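Local coordinates for intracellular protein transport protein USO1 (PDB 6LSU) that is required for protein transport from the endoplasmic reticulum to the Golgi complex, working as a homodimeric membrane tether with globular heads and a coiled-coil tail, at residues D575-I587 against T623-A635. Residues are numbered along the deposited sequence; the frame is centred on the assembly and turned at random.
Sequences DIRIPISYLTFLI and TIKCLVTMLLGVA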
ATOM      1  N   ASP A 575      29.012 -10.699   1.366  1.00 96.60           N
ATOM      2  CA  ASP A 575      27.960  -9.674   1.170  1.00 86.92           C
ATOM      3  C   ASP A 575      28.473  -8.304   1.622  1.00 84.54           C
ATOM      4  O   ASP A 575      28.911  -8.188   2.783  1.00 81.66           O
ATOM      5  CB  ASP A 575      26.707 -10.068   1.945  1.00 83.87           C
ATOM      6  CG  ASP A 575      25.464  -9.749   1.158  1.00 79.03           C
ATOM      7  OD1 ASP A 575      25.353  -8.575   0.732  1.00 73.80           O
ATOM      8  OD2 ASP A 575      24.697 -10.690   0.901  1.00 81.07           O
ATOM      9  N   ILE A 576      28.378  -7.286   0.761  1.00 76.32           N
ATOM     10  CA  ILE A 576      28.988  -5.963   1.058  1.00 76.90           C
ATOM     11  C   ILE A 576      28.010  -5.204   1.955  1.00 75.38           C
ATOM     12  O   ILE A 576      28.402  -4.141   2.581  1.00 69.74           O
ATOM     13  CB  ILE A 576      29.385  -5.214  -0.229  1.00 84.14           C
ATOM     14  CG1 ILE A 576      28.341  -4.198  -0.679  1.00 87.20           C
ATOM     15  CG2 ILE A 576      29.722  -6.192  -1.341  1.00 92.93           C
ATOM     16  CD1 ILE A 576      28.772  -3.374  -1.870  1.00 84.39           C
ATOM     17  N   ARG A 577      26.802  -5.754   2.063  1.00 75.86           N
ATOM     18  CA  ARG A 577      25.729  -5.236   2.943  1.00 72.87           C
ATOM     19  C   ARG A 577      26.272  -5.193   4.375  1.00 71.09           C
ATOM     20  O   ARG A 577      26.295  -4.093   4.972  1.00 77.08           O
ATOM     21  CB  ARG A 577      24.488  -6.114   2.763  1.00 78.95           C
ATOM     22  CG  ARG A 577      23.549  -5.617   1.678  1.00 82.86           C
ATOM     23  CD  ARG A 577      22.405  -6.571   1.441  1.00 88.98           C
ATOM     24  NE  ARG A 577      22.798  -7.480   0.388  1.00 88.14           N
ATOM     25  CZ  ARG A 577      22.523  -7.317  -0.892  1.00 91.32           C
ATOM     26  NH1 ARG A 577      21.820  -6.272  -1.309  1.00 90.20           N
ATOM     27  NH2 ARG A 577      22.944  -8.227  -1.749  1.00 95.25           N
ATOM     28  N   ILE A 578      26.824  -6.317   4.841  1.00 58.94           N
ATOM     29  CA  ILE A 578      27.354  -6.506   6.221  1.00 59.45           C
ATOM     30  C   ILE A 578      28.280  -5.368   6.626  1.00 58.52           C
ATOM     31  O   ILE A 578      28.028  -4.719   7.644  1.00 60.80           O
ATOM     32  CB  ILE A 578      28.007  -7.890   6.326  1.00 55.75           C
ATOM     33  CG1 ILE A 578      27.019  -8.957   5.883  1.00 59.55           C
ATOM     34  CG2 ILE A 578      28.549  -8.132   7.718  1.00 53.10           C
ATOM     35  CD1 ILE A 578      27.390 -10.377   6.290  1.00 70.20           C
ATOM     36  N   PRO A 579      29.399  -5.124   5.889  1.00 65.57           N
ATOM     37  CA  PRO A 579      30.284  -3.981   6.143  1.00 60.55           C
ATOM     38  C   PRO A 579      29.601  -2.615   6.064  1.00 56.29           C
ATOM     39  O   PRO A 579      29.903  -1.776   6.891  1.00 60.97           O
ATOM     40  CB  PRO A 579      31.305  -3.995   4.999  1.00 64.32           C
ATOM     41  CG  PRO A 579      31.252  -5.387   4.437  1.00 67.10           C
ATOM     42  CD  PRO A 579      29.890  -5.957   4.781  1.00 65.53           C
ATOM     43  N   ILE A 580      28.728  -2.403   5.078  1.00 61.34           N
ATOM     44  CA  ILE A 580      28.012  -1.089   4.886  1.00 64.41           C
ATOM     45  C   ILE A 580      27.151  -0.811   6.132  1.00 60.75           C
ATOM     46  O   ILE A 580      27.092   0.356   6.626  1.00 57.85           O
ATOM     47  CB  ILE A 580      27.144  -1.094   3.613  1.00 66.12           C
ATOM     48  CG1 ILE A 580      28.006  -1.187   2.352  1.00 67.95           C
ATOM     49  CG2 ILE A 580      26.234   0.124   3.586  1.00 64.66           C
ATOM     50  CD1 ILE A 580      27.201  -1.260   1.059  1.00 71.24           C
ATOM     51  N   SER A 581      26.558  -1.868   6.677  1.00 53.03           N
ATOM     52  CA  SER A 581      25.625  -1.748   7.809  1.00 58.14           C
ATOM     53  C   SER A 581      26.413  -1.275   9.014  1.00 55.63           C
ATOM     54  O   SER A 581      26.061  -0.190   9.512  1.00 53.68           O
ATOM     55  CB  SER A 581      24.872  -3.027   8.025  1.00 61.60           C
ATOM     56  OG  SER A 581      24.012  -3.266   6.924  1.00 58.23           O
ATOM     57  N   TYR A 582      27.473  -1.999   9.416  1.00 60.69           N
ATOM     58  CA  TYR A 582      28.397  -1.542  10.514  1.00 55.50           C
ATOM     59  C   TYR A 582      28.930  -0.146  10.221  1.00 55.00           C
ATOM     60  O   TYR A 582      28.825   0.715  11.122  1.00 60.97           O
ATOM     61  CB  TYR A 582      29.595  -2.460  10.712  1.00 50.27           C
ATOM     62  CG  TYR A 582      29.260  -3.810  11.284  1.00 47.70           C
ATOM     63  CD1 TYR A 582      28.706  -3.944  12.551  1.00 48.34           C
ATOM     64  CD2 TYR A 582      29.510  -4.965  10.558  1.00 48.28           C
ATOM     65  CE1 TYR A 582      28.345  -5.191  13.057  1.00 50.53           C
ATOM     66  CE2 TYR A 582      29.196  -6.226  11.049  1.00 52.39           C
ATOM     67  CZ  TYR A 582      28.604  -6.341  12.311  1.00 58.85           C
ATOM     68  OH  TYR A 582      28.322  -7.601  12.804  1.00 60.79           O
ATOM     69  N   LEU A 583      29.447   0.096   9.017  1.00 54.83           N
ATOM     70  CA  LEU A 583      30.147   1.380   8.737  1.00 63.55           C
ATOM     71  C   LEU A 583      29.186   2.558   8.890  1.00 63.31           C
ATOM     72  O   LEU A 583      29.462   3.429   9.755  1.00 70.46           O
ATOM     73  CB  LEU A 583      30.778   1.329   7.341  1.00 69.17           C
ATOM     74  CG  LEU A 583      32.137   0.646   7.322  1.00 66.99           C
ATOM     75  CD1 LEU A 583      32.483   0.197   5.923  1.00 68.64           C
ATOM     76  CD2 LEU A 583      33.188   1.572   7.899  1.00 70.45           C
ATOM     77  N   THR A 584      28.078   2.555   8.139  1.00 60.57           N
ATOM     78  CA  THR A 584      26.997   3.592   8.169  1.00 54.16           C
ATOM     79  C   THR A 584      26.446   3.727   9.606  1.00 53.76           C
ATOM     80  O   THR A 584      26.186   4.886  10.072  1.00 53.97           O
ATOM     81  CB  THR A 584      25.850   3.191   7.234  1.00 56.41           C
ATOM     82  OG1 THR A 584      25.325   1.889   7.559  1.00 50.52           O
ATOM     83  CG2 THR A 584      26.276   3.136   5.788  1.00 61.19           C
ATOM     84  N   PHE A 585      26.293   2.610  10.318  1.00 44.09           N
ATOM     85  CA  PHE A 585      25.847   2.670  11.723  1.00 54.28           C
ATOM     86  C   PHE A 585      26.870   3.508  12.499  1.00 60.27           C
ATOM     87  O   PHE A 585      26.476   4.645  12.919  1.00 59.88           O
ATOM     88  CB  PHE A 585      25.620   1.275  12.308  1.00 54.18           C
ATOM     89  CG  PHE A 585      25.198   1.321  13.740  1.00 57.96           C
ATOM     90  CD1 PHE A 585      24.280   2.268  14.171  1.00 62.89           C
ATOM     91  CD2 PHE A 585      25.726   0.435  14.672  1.00 63.90           C
ATOM     92  CE1 PHE A 585      23.870   2.307  15.498  1.00 61.75           C
ATOM     93  CE2 PHE A 585      25.328   0.489  16.005  1.00 60.24           C
ATOM     94  CZ  PHE A 585      24.410   1.424  16.412  1.00 59.56           C
ATOM     95  N   LEU A 586      28.131   3.031  12.614  1.00 59.81           N
ATOM     96  CA  LEU A 586      29.181   3.764  13.385  1.00 58.25           C
ATOM     97  C   LEU A 586      29.296   5.217  12.926  1.00 59.10           C
ATOM     98  O   LEU A 586      29.345   6.073  13.831  1.00 49.85           O
ATOM     99  CB  LEU A 586      30.538   3.087  13.269  1.00 62.97           C
ATOM    100  CG  LEU A 586      30.762   2.057  14.367  1.00 61.79           C
ATOM    101  CD1 LEU A 586      31.905   1.140  14.031  1.00 65.80           C
ATOM    102  CD2 LEU A 586      30.956   2.759  15.676  1.00 65.34           C
ATOM    103  N   ILE A 587      29.309   5.497  11.610  1.00 54.12           N
ATOM    104  CA  ILE A 587      29.402   6.916  11.153  1.00 59.07           C
ATOM    105  C   ILE A 587      28.257   7.685  11.806  1.00 64.19           C
ATOM    106  O   ILE A 587      28.464   8.766  12.325  1.00 65.67           O
ATOM    107  CB  ILE A 587      29.348   7.047   9.625  1.00 61.97           C
ATOM    108  CG1 ILE A 587      30.609   6.453   8.980  1.00 66.55           C
ATOM    109  CG2 ILE A 587      29.151   8.498   9.235  1.00 61.78           C
ATOM    110  CD1 ILE A 587      30.485   6.205   7.516  1.00 67.12           C
ATOM    111  N   THR A 623      33.106   1.613  -2.450  1.00 76.73           N
ATOM    112  CA  THR A 623      32.046   1.964  -1.472  1.00 75.16           C
ATOM    113  C   THR A 623      32.583   1.749  -0.050  1.00 69.40           C
ATOM    114  O   THR A 623      32.689   2.760   0.695  1.00 66.71           O
ATOM    115  CB  THR A 623      30.743   1.213  -1.758  1.00 82.37           C
ATOM    116  OG1 THR A 623      30.602   1.054  -3.166  1.00 91.01           O
ATOM    117  CG2 THR A 623      29.545   1.974  -1.247  1.00 79.25           C
ATOM    118  N   ILE A 624      32.941   0.515   0.317  1.00 60.22           N
ATOM    119  CA  ILE A 624      33.632   0.264   1.611  1.00 68.84           C
ATOM    120  C   ILE A 624      34.796   1.250   1.790  1.00 73.65           C
ATOM    121  O   ILE A 624      34.912   1.895   2.856  1.00 66.26           O
ATOM    122  CB  ILE A 624      34.169  -1.159   1.721  1.00 69.25           C
ATOM    123  CG1 ILE A 624      33.127  -2.232   1.409  1.00 73.14           C
ATOM    124  CG2 ILE A 624      34.747  -1.311   3.106  1.00 66.63           C
ATOM    125  CD1 ILE A 624      31.912  -2.159   2.289  1.00 73.69           C
ATOM    126  N   LYS A 625      35.646   1.372   0.775  1.00 74.03           N
ATOM    127  CA  LYS A 625      36.857   2.204   0.905  1.00 73.16           C
ATOM    128  C   LYS A 625      36.407   3.605   1.323  1.00 67.47           C
ATOM    129  O   LYS A 625      36.999   4.129   2.297  1.00 69.98           O
ATOM    130  CB  LYS A 625      37.697   2.052  -0.366  1.00 84.59           C
ATOM    131  CG  LYS A 625      38.495   3.257  -0.836  1.00 83.94           C
ATOM    132  CD  LYS A 625      39.251   2.923  -2.100  1.00 90.45           C
ATOM    133  CE  LYS A 625      39.398   4.094  -3.050  1.00102.74           C
ATOM    134  NZ  LYS A 625      39.892   3.636  -4.376  1.00107.32           N
ATOM    135  N   CYS A 626      35.386   4.184   0.688  1.00 64.15           N
ATOM    136  CA  CYS A 626      34.944   5.572   1.031  1.00 68.10           C
ATOM    137  C   CYS A 626      34.274   5.583   2.430  1.00 73.59           C
ATOM    138  O   CYS A 626      34.427   6.581   3.186  1.00 65.39           O
ATOM    139  CB  CYS A 626      34.025   6.152  -0.041  1.00 73.10           C
ATOM    140  SG  CYS A 626      34.752   6.253  -1.718  1.00 78.25           S
ATOM    141  N   LEU A 627      33.566   4.506   2.811  1.00 66.33           N
ATOM    142  CA  LEU A 627      32.830   4.473   4.101  1.00 68.35           C
ATOM    143  C   LEU A 627      33.819   4.378   5.253  1.00 70.65           C
ATOM    144  O   LEU A 627      33.637   5.172   6.270  1.00 71.23           O
ATOM    145  CB  LEU A 627      31.821   3.319   4.120  1.00 71.19           C
ATOM    146  CG  LEU A 627      30.515   3.613   3.382  1.00 69.19           C
ATOM    147  CD1 LEU A 627      29.559   2.423   3.486  1.00 67.91           C
ATOM    148  CD2 LEU A 627      29.886   4.885   3.929  1.00 63.60           C
ATOM    149  N   VAL A 628      34.809   3.477   5.124  1.00 68.80           N
ATOM    150  CA  VAL A 628      35.986   3.422   6.038  1.00 65.29           C
ATOM    151  C   VAL A 628      36.607   4.819   6.107  1.00 58.11           C
ATOM    152  O   VAL A 628      36.874   5.265   7.184  1.00 66.62           O
ATOM    153  CB  VAL A 628      37.049   2.383   5.641  1.00 62.41           C
ATOM    154  CG1 VAL A 628      38.271   2.541   6.535  1.00 63.36           C
ATOM    155  CG2 VAL A 628      36.524   0.964   5.758  1.00 63.97           C
ATOM    156  N   THR A 629      36.870   5.457   4.982  1.00 63.02           N
ATOM    157  CA  THR A 629      37.541   6.788   4.948  1.00 66.44           C
ATOM    158  C   THR A 629      36.644   7.756   5.710  1.00 67.04           C
ATOM    159  O   THR A 629      37.151   8.512   6.541  1.00 75.77           O
ATOM    160  CB  THR A 629      37.774   7.276   3.518  1.00 66.52           C
ATOM    161  OG1 THR A 629      38.459   6.237   2.819  1.00 62.63           O
ATOM    162  CG2 THR A 629      38.482   8.615   3.453  1.00 65.22           C
ATOM    163  N   MET A 630      35.342   7.723   5.420  1.00 74.30           N
ATOM    164  CA  MET A 630      34.337   8.640   6.030  1.00 70.73           C
ATOM    165  C   MET A 630      34.316   8.459   7.566  1.00 73.00           C
ATOM    166  O   MET A 630      34.270   9.469   8.349  1.00 61.39           O
ATOM    167  CB  MET A 630      32.957   8.333   5.475  1.00 74.09           C
ATOM    168  CG  MET A 630      32.040   9.518   5.604  1.00 81.15           C
ATOM    169  SD  MET A 630      30.352   9.101   5.161  1.00 74.29           S
ATOM    170  CE  MET A 630      30.592   8.653   3.440  1.00 79.52           C
ATOM    171  N   LEU A 631      34.358   7.198   8.012  1.00 63.50           N
ATOM    172  CA  LEU A 631      34.377   6.890   9.454  1.00 59.56           C
ATOM    173  C   LEU A 631      35.492   7.702  10.113  1.00 72.72           C
ATOM    174  O   LEU A 631      35.228   8.351  11.201  1.00 76.06           O
ATOM    175  CB  LEU A 631      34.596   5.389   9.618  1.00 58.66           C
ATOM    176  CG  LEU A 631      33.903   4.755  10.813  1.00 59.65           C
ATOM    177  CD1 LEU A 631      34.567   3.426  11.205  1.00 55.08           C
ATOM    178  CD2 LEU A 631      33.916   5.720  12.003  1.00 63.14           C
ATOM    179  N   LEU A 632      36.703   7.643   9.541  1.00 70.48           N
ATOM    180  CA  LEU A 632      37.912   8.245  10.157  1.00 75.19           C
ATOM    181  C   LEU A 632      37.796   9.771  10.147  1.00 66.01           C
ATOM    182  O   LEU A 632      38.088  10.406  11.195  1.00 69.32           O
ATOM    183  CB  LEU A 632      39.151   7.772   9.380  1.00 79.38           C
ATOM    184  CG  LEU A 632      39.417   6.278   9.498  1.00 75.22           C
ATOM    185  CD1 LEU A 632      40.492   5.848   8.529  1.00 69.16           C
ATOM    186  CD2 LEU A 632      39.797   5.908  10.933  1.00 74.40           C
ATOM    187  N   GLY A 633      37.403  10.324   9.015  1.00 63.92           N
ATOM    188  CA  GLY A 633      37.069  11.753   8.893  1.00 71.43           C
ATOM    189  C   GLY A 633      36.094  12.186   9.962  1.00 70.41           C
ATOM    190  O   GLY A 633      36.427  13.116  10.706  1.00 76.63           O
ATOM    191  N   VAL A 634      34.943  11.511  10.060  1.00 75.14           N
ATOM    192  CA  VAL A 634      33.844  11.917  10.983  1.00 72.53           C
ATOM    193  C   VAL A 634      34.419  11.817  12.393  1.00 70.97           C
ATOM    194  O   VAL A 634      34.240  12.767  13.155  1.00 71.98           O
ATOM    195  CB  VAL A 634      32.546  11.093  10.766  1.00 71.51           C
ATOM    196  CG1 VAL A 634      31.581  11.181  11.952  1.00 69.04           C
ATOM    197  CG2 VAL A 634      31.838  11.508   9.483  1.00 64.06           C
ATOM    198  N   ALA A 635      35.109  10.715  12.705  1.00 74.68           N
ATOM    199  CA  ALA A 635      35.741  10.481  14.026  1.00 78.65           C
ATOM    200  C   ALA A 635      36.680  11.652  14.311  1.00 78.28           C
ATOM    201  O   ALA A 635      36.747  12.101  15.478  1.00 75.31           O
ATOM    202  CB  ALA A 635      36.479   9.165  14.062  1.00 76.98           C
TER
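Leu583, Ile587 and Leu627 interlock as knobs in holes where two near-parallel helices of successive armadillo repeats, ARM 9 and ARM 10, stack in the globular head. The axes of segments 577-587 and 623-635 run the same way at 20° and approach to 9.5 Å; 623 Å² is buried between 575-587 and 623-635, and the side chains that meet there are apolar, apart from Thr584, which touches through its methyl. Reciprocity supports the interlocking: Leu583 sits among Ile624, Leu627, Val628 and Leu631, Ile587 among Leu627, Met630, Leu631 and Val634, while Leu627 sits among Ile580, Leu583, Thr584 and Ile587. The two branches of Leu583 divide the work, CD1 lying 3.7 Å from Leu627 CB and CD2 lying 3.7 Å from Val628 N. Leu627 spreads in a similar way; its CD1 meets Ile580 CG2 at 4.0 Å, whereas CD2 turns to the end of Ile587. Toward the start of the pair, Ile624 extends CD1 to the Pro579 ring and across the Ile580 side chain at roughly a right angle. Thr584 OG1 bonds to Ile580 O from the opposite face of the carbonyl to Thr584 N, and Thr584 CG2 lies 4.1 Å from Leu627 CD1. Helix 559-568 contacts Leu583 and Leu586, and Phe670 of helix 660-673 touches Leu627 and Met630, so neighbouring helices continue the core. At the far end, Ile587 has CG1 anti to its carbonyl carbon (chi1 -68°), passing 3.8 Å from Leu631 CA; beyond it, Ile587 CD1 ends 3.7 Å from Met630 SD.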